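Local structure of uncharacterized protein (3NO2) at residues I84-V92 with L102-L111; A238-L246 with Q258-I268. The protein is of unknown function but folds as a six-bladed beta-propeller whose blades are four-stranded antiparallel sheets. One frame throughout, in Å; residues are numbered along the deposited sequence. Where two conformers were deposited one is given.

Contact 1 (I84-V92 with L102-L111); sequences ILPDGNALV and LEVNMKGEVL
A90 pairs with V104 and V92 with L102 as antiparallel hydrogen-bonded pairs, joining the two middle strands of a propeller blade, with the non-hydrogen-bonded pair L91-E103 between them. On the face of A90 and V92 the side chains meet closely: with chi1 at -59°, V92 CG1 lies anti to the carbonyl carbon, which puts CG2 between backbone N and carbonyl carbon, where it meets L102 CB at 3.9 Å and V104 CG2 at 4.2 Å. On the other face, the extended E103 chain passes L91, whose CD1, in one of two conformers, lies 3.7 Å from E103 CG, while L85 crosses the carboxylate end at about a right angle with CD1. The carboxylate is fixed: E103 OE2 is hydrogen-bonded to Y138 OH and forms a salt bridge with K132 NZ, and OE1 takes a bond from a water that also donates to D87 OD2 and accepts from N89 ND2. The D87 carboxylate closes an Asx turn, OD1 accepting from N89 N at 2.9 Å. N89 and L111 cross nearly perpendicularly, L111 CD1 lying beside the N89 amide. Selenomethionine M106, in one of its two conformers, bends at chi2 (-55°) and brings CE near A90 N. Strands 78-84 and 110-116 flank the pair and complete the blade, while strands 57-61 and 67-72 of the preceding sheet pack on V92, L102 and V104.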
ATOM      1  N   ILE A  84       9.930   0.960  -1.269  1.00  8.56           N
ATOM      2  CA  ILE A  84      11.340   0.634  -1.436  1.00  7.96           C
ATOM      3  C   ILE A  84      11.439  -0.772  -1.993  1.00  8.69           C
ATOM      4  O   ILE A  84      10.882  -1.733  -1.412  1.00  9.87           O
ATOM      5  CB  ILE A  84      12.087   0.780  -0.117  1.00  9.00           C
ATOM      6  CG1 ILE A  84      11.991   2.212   0.416  1.00  9.50           C
ATOM      7  CG2 ILE A  84      13.553   0.291  -0.281  1.00 11.21           C
ATOM      8  CD1 ILE A  84      12.676   3.303  -0.424  1.00  9.95           C
ATOM      9  N   LEU A  85      12.092  -0.890  -3.143  1.00  9.62           N
ATOM     10  CA  LEU A  85      12.272  -2.153  -3.802  1.00 11.41           C
ATOM     11  C   LEU A  85      13.361  -2.986  -3.083  1.00 11.94           C
ATOM     12  O   LEU A  85      14.155  -2.449  -2.315  1.00 12.00           O
ATOM     13  CB  LEU A  85      12.736  -1.906  -5.231  1.00  9.78           C
ATOM     14  CG  LEU A  85      11.730  -1.198  -6.134  1.00 10.81           C
ATOM     15  CD1 LEU A  85      12.390  -0.845  -7.446  1.00 13.67           C
ATOM     16  CD2 LEU A  85      10.462  -2.063  -6.330  1.00 11.64           C
ATOM     17  N   PRO A  86      13.356  -4.291  -3.310  1.00 13.60           N
ATOM     18  CA  PRO A  86      14.449  -5.127  -2.746  1.00 13.10           C
ATOM     19  C   PRO A  86      15.858  -4.646  -3.051  1.00 15.61           C
ATOM     20  O   PRO A  86      16.747  -4.861  -2.204  1.00 18.03           O
ATOM     21  CB  PRO A  86      14.185  -6.498  -3.366  1.00 16.48           C
ATOM     22  CG  PRO A  86      12.684  -6.507  -3.617  1.00 17.46           C
ATOM     23  CD  PRO A  86      12.304  -5.072  -3.961  1.00 14.87           C
ATOM     24  N   ASP A  87      16.064  -3.996  -4.187  1.00 13.05           N
ATOM     25  CA  ASP A  87      17.373  -3.427  -4.531  1.00 13.98           C
ATOM     26  C   ASP A  87      17.737  -2.112  -3.792  1.00 15.37           C
ATOM     27  O   ASP A  87      18.851  -1.574  -4.007  1.00 14.90           O
ATOM     28  CB  ASP A  87      17.535  -3.320  -6.038  1.00 14.57           C
ATOM     29  CG  ASP A  87      16.647  -2.247  -6.681  1.00 16.51           C
ATOM     30  OD1 ASP A  87      16.020  -1.448  -5.960  1.00 14.10           O
ATOM     31  OD2 ASP A  87      16.637  -2.216  -7.932  1.00 18.67           O
ATOM     32  N   GLY A  88      16.828  -1.599  -2.949  1.00 12.28           N
ATOM     33  CA  GLY A  88      17.038  -0.411  -2.181  1.00 11.80           C
ATOM     34  C   GLY A  88      16.605   0.901  -2.852  1.00 10.41           C
ATOM     35  O   GLY A  88      16.532   1.932  -2.189  1.00 12.88           O
ATOM     36  N   ASN A  89      16.286   0.835  -4.135  1.00 10.65           N
ATOM     37  CA  ASN A  89      15.780   2.019  -4.812  1.00  9.82           C
ATOM     38  C   ASN A  89      14.301   2.233  -4.507  1.00  9.78           C
ATOM     39  O   ASN A  89      13.609   1.300  -4.109  1.00 11.08           O
ATOM     40  CB  ASN A  89      16.029   1.912  -6.313  1.00 11.45           C
ATOM     41  CG  ASN A  89      17.516   1.929  -6.639  1.00 10.66           C
ATOM     42  OD1 ASN A  89      18.250   2.737  -6.076  1.00 13.00           O
ATOM     43  ND2 ASN A  89      17.918   1.066  -7.557  1.00 15.34           N
ATOM     44  N   ALA A  90      13.826   3.449  -4.677  1.00  8.21           N
ATOM     45  CA  ALA A  90      12.406   3.756  -4.515  1.00  7.31           C
ATOM     46  C   ALA A  90      11.652   3.560  -5.801  1.00  8.12           C
ATOM     47  O   ALA A  90      12.213   3.747  -6.899  1.00  9.49           O
ATOM     48  CB  ALA A  90      12.218   5.220  -4.069  1.00  8.71           C
ATOM     49  N   LEU A  91      10.395   3.150  -5.677  0.50  6.89           N
ATOM     50  CA  LEU A  91       9.451   3.058  -6.785  0.50  5.99           C
ATOM     51  C   LEU A  91       8.325   4.011  -6.383  0.50  5.06           C
ATOM     52  O   LEU A  91       7.736   3.898  -5.278  0.50  4.52           O
ATOM     53  CB  LEU A  91       8.899   1.637  -6.956  0.50  7.19           C
ATOM     54  CG  LEU A  91       7.914   1.384  -8.111  0.50 10.00           C
ATOM     55  CD1 LEU A  91       8.621   1.306  -9.461  0.50  9.31           C
ATOM     56  CD2 LEU A  91       7.101   0.102  -7.896  0.50 12.01           C
ATOM     57  N   VAL A  92       8.019   4.978  -7.252  1.00  6.35           N
ATOM     58  CA  VAL A  92       6.863   5.855  -7.066  1.00  5.73           C
ATOM     59  C   VAL A  92       6.033   5.859  -8.328  1.00  6.17           C
ATOM     60  O   VAL A  92       6.524   5.534  -9.409  1.00  7.01           O
ATOM     61  CB  VAL A  92       7.266   7.267  -6.668  1.00  5.98           C
ATOM     62  CG1 VAL A  92       8.080   7.284  -5.342  1.00  8.02           C
ATOM     63  CG2 VAL A  92       8.019   8.006  -7.806  1.00  7.87           C
ATOM     64  N   LEU A 102       8.118   5.741 -11.818  1.00  6.03           N
ATOM     65  CA  LEU A 102       9.535   6.133 -11.737  1.00  6.18           C
ATOM     66  C   LEU A 102      10.226   5.269 -10.712  1.00  7.63           C
ATOM     67  O   LEU A 102       9.704   5.028  -9.610  1.00  7.99           O
ATOM     68  CB  LEU A 102       9.666   7.587 -11.306  1.00  7.23           C
ATOM     69  CG  LEU A 102       8.962   8.651 -12.147  1.00  6.25           C
ATOM     70  CD1 LEU A 102       9.058  10.018 -11.408  1.00 10.05           C
ATOM     71  CD2 LEU A 102       9.568   8.717 -13.605  1.00  8.51           C
ATOM     72  N   GLU A 103      11.433   4.813 -11.044  1.00  7.20           N
ATOM     73  CA  GLU A 103      12.360   4.284 -10.041  1.00  8.01           C
ATOM     74  C   GLU A 103      13.355   5.382  -9.754  1.00  6.83           C
ATOM     75  O   GLU A 103      13.807   6.072 -10.675  1.00  7.97           O
ATOM     76  CB  GLU A 103      13.029   2.988 -10.527  1.00  8.09           C
ATOM     77  CG  GLU A 103      12.009   1.899 -10.708  1.00  8.34           C
ATOM     78  CD  GLU A 103      12.540   0.556 -11.083  1.00 11.26           C
ATOM     79  OE1 GLU A 103      13.761   0.324 -10.917  1.00 14.87           O
ATOM     80  OE2 GLU A 103      11.740  -0.309 -11.512  1.00 11.34           O
ATOM     81  N   VAL A 104      13.692   5.573  -8.496  1.00  7.73           N
ATOM     82  CA  VAL A 104      14.391   6.778  -8.038  1.00  8.36           C
ATOM     83  C   VAL A 104      15.449   6.350  -7.026  1.00 10.05           C
ATOM     84  O   VAL A 104      15.211   5.458  -6.202  1.00 10.76           O
ATOM     85  CB  VAL A 104      13.418   7.769  -7.357  1.00  9.73           C
ATOM     86  CG1 VAL A 104      14.086   9.059  -6.902  1.00 13.38           C
ATOM     87  CG2 VAL A 104      12.224   8.074  -8.332  1.00 10.90           C
ATOM     88  N   ASN A 105      16.645   6.920  -7.091  1.00  8.81           N
ATOM     89  CA  ASN A 105      17.664   6.600  -6.103  1.00 10.61           C
ATOM     90  C   ASN A 105      17.504   7.448  -4.859  1.00 11.02           C
ATOM     91  O   ASN A 105      16.608   8.311  -4.794  1.00 10.77           O
ATOM     92  CB  ASN A 105      19.096   6.652  -6.717  1.00 11.05           C
ATOM     93  CG  ASN A 105      19.533   8.009  -7.094  1.00 10.61           C
ATOM     94  OD1 ASN A 105      18.967   9.049  -6.721  1.00 11.00           O
ATOM     95  ND2 ASN A 105      20.618   8.044  -7.931  1.00 13.03           N
HETATM   96  N   MSE A 106      18.400   7.279  -3.882  0.50 12.06           N
HETATM   97  CA  MSE A 106      18.290   8.004  -2.611  0.50 13.33           C
HETATM   98  C   MSE A 106      18.567   9.480  -2.717  0.50 16.32           C
HETATM   99  O   MSE A 106      18.249  10.257  -1.809  0.50 17.63           O
HETATM  100  CB  MSE A 106      19.209   7.395  -1.556  0.50 14.75           C
HETATM  101  CG  MSE A 106      18.828   5.987  -1.174  0.50 12.69           C
HETATM  102 SE   MSE A 106      16.983   5.761  -0.563  0.37 13.74          SE
HETATM  103  CE  MSE A 106      16.084   5.140  -2.227  0.50  6.34           C
ATOM    104  N   LYS A 107      19.172   9.876  -3.822  1.00 18.71           N
ATOM    105  CA  LYS A 107      19.388  11.302  -4.141  1.00 19.27           C
ATOM    106  C   LYS A 107      18.211  11.967  -4.842  1.00 21.20           C
ATOM    107  O   LYS A 107      18.268  13.152  -5.160  1.00 23.92           O
ATOM    108  CB  LYS A 107      20.645  11.444  -5.011  1.00 24.17           C
ATOM    109  CG  LYS A 107      21.932  11.237  -4.245  1.00 32.82           C
ATOM    110  CD  LYS A 107      23.183  11.399  -5.115  1.00 41.40           C
ATOM    111  CE  LYS A 107      24.435  11.288  -4.230  1.00 51.03           C
ATOM    112  NZ  LYS A 107      25.735  11.177  -4.973  1.00 53.70           N
ATOM    113  N   GLY A 108      17.163  11.208  -5.148  1.00 16.10           N
ATOM    114  CA  GLY A 108      16.037  11.716  -5.903  1.00 17.09           C
ATOM    115  C   GLY A 108      16.199  11.765  -7.416  1.00 15.08           C
ATOM    116  O   GLY A 108      15.387  12.394  -8.093  1.00 18.41           O
ATOM    117  N   GLU A 109      17.208  11.084  -7.943  1.00 12.20           N
ATOM    118  CA  GLU A 109      17.418  11.031  -9.385  1.00 12.35           C
ATOM    119  C   GLU A 109      16.615   9.893  -9.976  1.00 10.48           C
ATOM    120  O   GLU A 109      16.569   8.809  -9.407  1.00 10.10           O
ATOM    121  CB  GLU A 109      18.882  10.774  -9.703  1.00 13.95           C
ATOM    122  CG  GLU A 109      19.788  11.904  -9.210  1.00 17.80           C
ATOM    123  CD  GLU A 109      21.260  11.589  -9.343  1.00 21.65           C
ATOM    124  OE1 GLU A 109      21.725  10.428  -9.261  1.00 16.79           O
ATOM    125  OE2 GLU A 109      21.990  12.569  -9.538  1.00 38.17           O
ATOM    126  N   VAL A 110      16.073  10.114 -11.171  1.00  9.27           N
ATOM    127  CA  VAL A 110      15.293   9.130 -11.862  1.00  8.90           C
ATOM    128  C   VAL A 110      16.165   8.070 -12.498  1.00  8.40           C
ATOM    129  O   VAL A 110      17.046   8.379 -13.344  1.00 10.47           O
ATOM    130  CB  VAL A 110      14.372   9.772 -12.904  1.00  9.12           C
ATOM    131  CG1 VAL A 110      13.662   8.718 -13.742  1.00 11.04           C
ATOM    132  CG2 VAL A 110      13.398  10.727 -12.201  1.00 11.68           C
ATOM    133  N   LEU A 111      15.965   6.820 -12.142  1.00  7.54           N
ATOM    134  CA  LEU A 111      16.671   5.651 -12.663  1.00  9.66           C
ATOM    135  C   LEU A 111      15.955   4.993 -13.821  1.00 11.11           C
ATOM    136  O   LEU A 111      16.595   4.323 -14.665  1.00 14.91           O
ATOM    137  CB  LEU A 111      16.844   4.592 -11.567  1.00 10.07           C
ATOM    138  CG  LEU A 111      17.580   5.033 -10.313  1.00  9.57           C
ATOM    139  CD1 LEU A 111      17.595   3.883  -9.305  1.00 13.14           C
ATOM    140  CD2 LEU A 111      18.963   5.521 -10.658  1.00 11.56           C
TER
HETATM  141  O   HOH W   1      15.893   0.083  -9.342  1.00 23.68           O
HETATM  142  O   HOH W   2      18.983   4.127  -4.111  1.00 34.61           O

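Contact 2 (A238-L246 with Q258-I268); sequences AGKGKHPQL and QLNDKVKFGMI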
ATOM      1  N   ALA A 238     -18.900   1.570  10.469  1.00 26.09           N
ATOM      2  CA  ALA A 238     -17.674   1.190  11.146  1.00 23.46           C
ATOM      3  C   ALA A 238     -17.414   2.023  12.411  1.00 24.48           C
ATOM      4  O   ALA A 238     -16.965   1.498  13.458  1.00 20.52           O
ATOM      5  CB  ALA A 238     -16.478   1.297  10.172  1.00 19.85           C
ATOM      6  N   GLY A 239     -17.717   3.312  12.327  1.00 25.09           N
ATOM      7  CA  GLY A 239     -17.538   4.218  13.463  1.00 25.11           C
ATOM      8  C   GLY A 239     -18.425   3.939  14.665  1.00 25.05           C
ATOM      9  O   GLY A 239     -18.132   4.397  15.764  1.00 29.73           O
ATOM     10  N   LYS A 240     -19.503   3.197  14.461  1.00 25.73           N
ATOM     11  CA  LYS A 240     -20.427   2.856  15.539  1.00 27.92           C
ATOM     12  C   LYS A 240     -19.910   1.679  16.373  1.00 28.21           C
ATOM     13  O   LYS A 240     -20.455   1.398  17.466  1.00 30.67           O
ATOM     14  CB  LYS A 240     -21.793   2.502  14.951  1.00 28.16           C
ATOM     15  CG  LYS A 240     -22.387   3.654  14.133  1.00 32.29           C
ATOM     16  CD  LYS A 240     -23.780   3.313  13.640  1.00 41.67           C
ATOM     17  CE  LYS A 240     -24.407   4.525  12.945  1.00 45.06           C
ATOM     18  NZ  LYS A 240     -25.664   4.170  12.224  1.00 45.93           N
ATOM     19  N   GLY A 241     -18.889   0.987  15.845  1.00 24.40           N
ATOM     20  CA  GLY A 241     -18.296  -0.176  16.511  1.00 21.64           C
ATOM     21  C   GLY A 241     -16.829   0.029  16.835  1.00 16.76           C
ATOM     22  O   GLY A 241     -16.279   1.123  16.665  1.00 19.10           O
ATOM     23  N   LYS A 242     -16.220  -1.027  17.364  1.00 16.13           N
ATOM     24  CA  LYS A 242     -14.761  -1.085  17.672  1.00 13.18           C
ATOM     25  C   LYS A 242     -14.136  -2.153  16.773  1.00 11.05           C
ATOM     26  O   LYS A 242     -13.834  -3.292  17.167  1.00 10.71           O
ATOM     27  CB  LYS A 242     -14.508  -1.353  19.156  1.00 16.12           C
ATOM     28  CG  LYS A 242     -15.051  -0.227  20.042  1.00 21.63           C
ATOM     29  CD  LYS A 242     -15.064  -0.638  21.502  1.00 26.16           C
ATOM     30  CE  LYS A 242     -15.876   0.351  22.349  1.00 34.89           C
ATOM     31  NZ  LYS A 242     -15.232   1.677  22.332  1.00 36.98           N
ATOM     32  N   HIS A 243     -13.955  -1.727  15.519  1.00  9.54           N
ATOM     33  CA  HIS A 243     -13.333  -2.535  14.492  1.00  8.45           C
ATOM     34  C   HIS A 243     -11.892  -2.088  14.317  1.00  6.78           C
ATOM     35  O   HIS A 243     -11.632  -0.899  14.206  1.00  8.09           O
ATOM     36  CB  HIS A 243     -14.067  -2.350  13.179  1.00  9.62           C
ATOM     37  CG  HIS A 243     -15.508  -2.717  13.274  1.00 10.16           C
ATOM     38  ND1 HIS A 243     -15.911  -4.021  13.375  1.00 11.69           N
ATOM     39  CD2 HIS A 243     -16.622  -1.952  13.358  1.00 14.48           C
ATOM     40  CE1 HIS A 243     -17.235  -4.054  13.481  1.00 14.07           C
ATOM     41  NE2 HIS A 243     -17.684  -2.816  13.466  1.00 13.89           N
ATOM     42  N   PRO A 244     -10.950  -3.017  14.394  1.00  6.33           N
ATOM     43  CA  PRO A 244      -9.552  -2.606  14.368  1.00  7.26           C
ATOM     44  C   PRO A 244      -9.124  -1.934  13.070  1.00  6.81           C
ATOM     45  O   PRO A 244      -9.523  -2.331  11.965  1.00  5.81           O
ATOM     46  CB  PRO A 244      -8.787  -3.915  14.549  1.00  7.15           C
ATOM     47  CG  PRO A 244      -9.736  -4.988  14.081  1.00  7.52           C
ATOM     48  CD  PRO A 244     -11.100  -4.487  14.490  1.00  7.19           C
ATOM     49  N   GLN A 245      -8.304  -0.904  13.226  1.00  5.81           N
ATOM     50  CA  GLN A 245      -7.684  -0.253  12.104  1.00  5.92           C
ATOM     51  C   GLN A 245      -6.651  -1.119  11.411  1.00  5.54           C
ATOM     52  O   GLN A 245      -6.410  -0.999  10.188  1.00  6.02           O
ATOM     53  CB  GLN A 245      -7.024   1.056  12.504  1.00  6.30           C
ATOM     54  CG  GLN A 245      -7.932   2.186  12.950  1.00  6.58           C
ATOM     55  CD  GLN A 245      -8.661   1.929  14.245  1.00  7.57           C
ATOM     56  OE1 GLN A 245      -8.041   1.435  15.201  1.00  7.39           O
ATOM     57  NE2 GLN A 245      -9.968   2.230  14.300  1.00  8.34           N
ATOM     58  N   LEU A 246      -6.015  -1.998  12.153  1.00  6.78           N
ATOM     59  CA  LEU A 246      -4.871  -2.760  11.708  1.00  5.41           C
ATOM     60  C   LEU A 246      -4.893  -4.072  12.495  1.00  6.74           C
ATOM     61  O   LEU A 246      -5.092  -4.068  13.702  1.00  6.84           O
ATOM     62  CB  LEU A 246      -3.575  -1.984  11.969  1.00  6.03           C
ATOM     63  CG  LEU A 246      -2.296  -2.732  11.704  1.00  6.37           C
ATOM     64  CD1 LEU A 246      -2.151  -3.025  10.207  1.00  8.62           C
ATOM     65  CD2 LEU A 246      -1.053  -1.953  12.238  1.00  7.30           C
ATOM     66  N   GLN A 258      -3.689  -6.349  17.348  1.00  6.16           N
ATOM     67  CA  GLN A 258      -4.412  -5.348  16.607  1.00  6.81           C
ATOM     68  C   GLN A 258      -4.275  -3.975  17.207  1.00  5.68           C
ATOM     69  O   GLN A 258      -4.004  -3.840  18.404  1.00  6.12           O
ATOM     70  CB  GLN A 258      -5.911  -5.709  16.528  1.00  6.75           C
ATOM     71  CG  GLN A 258      -6.641  -5.701  17.894  1.00  6.25           C
ATOM     72  CD  GLN A 258      -8.010  -6.274  17.758  1.00  6.90           C
ATOM     73  OE1 GLN A 258      -8.994  -5.555  17.469  1.00  6.85           O
ATOM     74  NE2 GLN A 258      -8.125  -7.605  17.980  1.00  5.92           N
ATOM     75  N   LEU A 259      -4.502  -2.965  16.364  1.00  5.92           N
ATOM     76  CA  LEU A 259      -4.782  -1.596  16.790  1.00  6.97           C
ATOM     77  C   LEU A 259      -6.267  -1.358  16.634  1.00  5.99           C
ATOM     78  O   LEU A 259      -6.822  -1.652  15.548  1.00  6.22           O
ATOM     79  CB  LEU A 259      -4.041  -0.571  15.902  1.00  6.88           C
ATOM     80  CG  LEU A 259      -2.527  -0.667  15.912  1.00  6.78           C
ATOM     81  CD1 LEU A 259      -1.934   0.426  15.014  1.00  8.40           C
ATOM     82  CD2 LEU A 259      -1.923  -0.610  17.342  1.00  7.20           C
ATOM     83  N   ASN A 260      -6.925  -0.899  17.685  1.00  6.13           N
ATOM     84  CA  ASN A 260      -8.372  -0.780  17.707  1.00  6.81           C
ATOM     85  C   ASN A 260      -8.746   0.405  18.599  1.00  9.01           C
ATOM     86  O   ASN A 260      -9.131   0.246  19.773  1.00  8.52           O
ATOM     87  CB  ASN A 260      -9.008  -2.091  18.212  1.00  6.51           C
ATOM     88  CG  ASN A 260     -10.505  -2.146  17.992  1.00  8.42           C
ATOM     89  OD1 ASN A 260     -11.142  -1.152  17.622  1.00  8.60           O
ATOM     90  ND2 ASN A 260     -11.079  -3.328  18.168  1.00  9.61           N
ATOM     91  N   ASP A 261      -8.641   1.605  18.049  1.00  7.88           N
ATOM     92  CA  ASP A 261      -8.938   2.840  18.774  1.00  8.23           C
ATOM     93  C   ASP A 261      -9.015   3.941  17.716  1.00  8.96           C
ATOM     94  O   ASP A 261      -8.018   4.427  17.236  1.00  8.69           O
ATOM     95  CB  ASP A 261      -7.889   3.120  19.819  1.00  8.34           C
ATOM     96  CG  ASP A 261      -8.285   4.269  20.736  1.00 12.01           C
ATOM     97  OD1 ASP A 261      -8.997   5.163  20.245  1.00 11.53           O
ATOM     98  OD2 ASP A 261      -7.851   4.308  21.910  1.00 11.94           O
ATOM     99  N   LYS A 262     -10.263   4.258  17.351  1.00  9.86           N
ATOM    100  CA  LYS A 262     -10.513   5.183  16.264  1.00 12.80           C
ATOM    101  C   LYS A 262     -10.287   6.633  16.668  1.00 14.70           C
ATOM    102  O   LYS A 262     -10.351   7.498  15.805  1.00 16.60           O
ATOM    103  CB  LYS A 262     -11.960   4.994  15.719  1.00 14.07           C
ATOM    104  CG  LYS A 262     -13.063   5.466  16.673  1.00 21.14           C
ATOM    105  CD  LYS A 262     -14.472   5.012  16.190  1.00 24.17           C
ATOM    106  CE  LYS A 262     -15.447   4.894  17.363  1.00 36.11           C
ATOM    107  NZ  LYS A 262     -15.376   3.545  18.066  1.00 32.65           N
ATOM    108  N   VAL A 263     -10.048   6.906  17.954  1.00 13.67           N
ATOM    109  CA  VAL A 263      -9.654   8.241  18.428  1.00 16.00           C
ATOM    110  C   VAL A 263      -8.137   8.379  18.435  1.00 15.44           C
ATOM    111  O   VAL A 263      -7.539   9.364  17.963  1.00 16.99           O
ATOM    112  CB  VAL A 263     -10.264   8.516  19.834  1.00 17.60           C
ATOM    113  CG1 VAL A 263      -9.768   9.847  20.370  1.00 20.97           C
ATOM    114  CG2 VAL A 263     -11.819   8.506  19.767  1.00 21.05           C
ATOM    115  N   LYS A 264      -7.462   7.341  18.937  1.00 11.39           N
ATOM    116  CA  LYS A 264      -6.033   7.353  19.053  1.00 11.37           C
ATOM    117  C   LYS A 264      -5.361   7.225  17.699  1.00 12.19           C
ATOM    118  O   LYS A 264      -4.313   7.804  17.497  1.00 13.68           O
ATOM    119  CB  LYS A 264      -5.607   6.188  19.965  1.00 12.63           C
ATOM    120  CG  LYS A 264      -4.182   6.108  20.388  1.00 13.90           C
ATOM    121  CD  LYS A 264      -3.996   4.909  21.355  1.00 12.29           C
ATOM    122  CE  LYS A 264      -2.586   4.735  21.826  1.00 16.29           C
ATOM    123  NZ  LYS A 264      -2.391   3.430  22.600  1.00 14.76           N
ATOM    124  N   PHE A 265      -5.908   6.370  16.818  1.00  9.20           N
ATOM    125  CA  PHE A 265      -5.309   6.088  15.529  1.00  9.09           C
ATOM    126  C   PHE A 265      -6.237   6.631  14.424  1.00 11.34           C
ATOM    127  O   PHE A 265      -7.445   6.430  14.469  1.00 13.49           O
ATOM    128  CB  PHE A 265      -5.129   4.564  15.329  1.00  9.66           C
ATOM    129  CG  PHE A 265      -4.366   3.895  16.448  1.00  8.95           C
ATOM    130  CD1 PHE A 265      -3.039   4.216  16.693  1.00 10.37           C
ATOM    131  CD2 PHE A 265      -4.991   3.003  17.282  1.00  7.18           C
ATOM    132  CE1 PHE A 265      -2.362   3.653  17.769  1.00  9.13           C
ATOM    133  CE2 PHE A 265      -4.310   2.404  18.333  1.00  8.63           C
ATOM    134  CZ  PHE A 265      -3.001   2.728  18.558  1.00  8.64           C
ATOM    135  N   GLY A 266      -5.671   7.322  13.468  1.00 11.03           N
ATOM    136  CA  GLY A 266      -6.417   7.631  12.259  1.00  9.90           C
ATOM    137  C   GLY A 266      -6.624   6.388  11.405  1.00 10.04           C
ATOM    138  O   GLY A 266      -6.190   5.271  11.734  1.00 10.99           O
HETATM  139  N   MSE A 267      -7.265   6.584  10.279  1.00  6.60           N
HETATM  140  CA  MSE A 267      -7.532   5.515   9.349  1.00  7.49           C
HETATM  141  C   MSE A 267      -6.247   5.133   8.627  1.00  8.00           C
HETATM  142  O   MSE A 267      -5.517   5.983   8.125  1.00 10.01           O
HETATM  143  CB  MSE A 267      -8.594   5.932   8.374  1.00  7.87           C
HETATM  144  CG  MSE A 267      -9.911   6.304   9.043  1.00  6.17           C
HETATM  145 SE   MSE A 267     -11.403   6.430   7.847  0.75 11.26          SE
HETATM  146  CE  MSE A 267     -10.838   8.003   7.044  1.00 16.23           C
ATOM    147  N   ILE A 268      -5.896   3.861   8.670  1.00  5.51           N
ATOM    148  CA  ILE A 268      -4.655   3.322   8.131  1.00  5.62           C
ATOM    149  C   ILE A 268      -4.943   2.546   6.857  1.00  4.18           C
ATOM    150  O   ILE A 268      -5.765   1.624   6.816  1.00  5.31           O
ATOM    151  CB  ILE A 268      -3.988   2.421   9.173  1.00  5.13           C
ATOM    152  CG1 ILE A 268      -3.544   3.241  10.387  1.00  6.00           C
ATOM    153  CG2 ILE A 268      -2.775   1.686   8.545  1.00  6.43           C
ATOM    154  CD1 ILE A 268      -3.083   2.385  11.594  1.00  7.87           C
TER
HETATM  155  O   HOH W   3      -7.376   1.359   9.025  1.00  6.41           O
HETATM  156  O   HOH W   4     -11.971   1.221  16.366  1.00 10.57           O
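A classic beta bulge, with Q245 and L246 both facing L259, opens the pairing of the third and fourth strands of a propeller blade (246-249 and 255-259). L259 N donates to L246 O at 2.9 Å, whereas the return bond from Q245 N to L259 O is weak, bent to 122° at the hydrogen. Q245 uses its side chain to reach the loop beyond: bent at chi2 (67°), it presents OE1 to D261 N at 2.9 Å in a nearly straight bond, and its NE2 donates a hydrogen bond to a water that can donate to N260 OD1. A second water bridges Q245 O and I268 N. The N260 amide nitrogen serves two acceptors, K242 O and Q258 OE1; it approaches the K242 carbonyl from well above its plane, although that oxygen lies close to the plane of the N260 amide. D261 OD1 accepts from V263 N, an Asx turn, and also from K264 N, the two together forming an Asx motif. N230 ND2 binds P244 O and Q232 NE2 binds H243 O, anchoring the 238-246 loop to the blade. L259 CD1 sits over one face of the F265 ring and K264 CG over the other. At the exposed end, K262 NZ reaches across to G241 O at 2.9 Å.

From the N terminus, the chain first lays down three strands of one sheet (6-10, 16-21 and 26-32) and the whole of the next (41-72), then closes contact 1, where 84-92 meets 102-111 across the hairpin of strands 90-95 and 99-104. Two further four-stranded sheets follow before contact 2 opens in the long loop after strand 226-231 and closes around the hairpin of strands 246-249 and 255-259. The contacts are therefore in series, neither nested nor crossed. The centres of contact 1 and contact 2 are about 32 Å apart, on opposite sides of the chain's centre. Contact 1 belongs within one blade, whereas the 258-268 side of contact 2 leads on to strand 270-274, which joins the N-terminal strands and closes the ring.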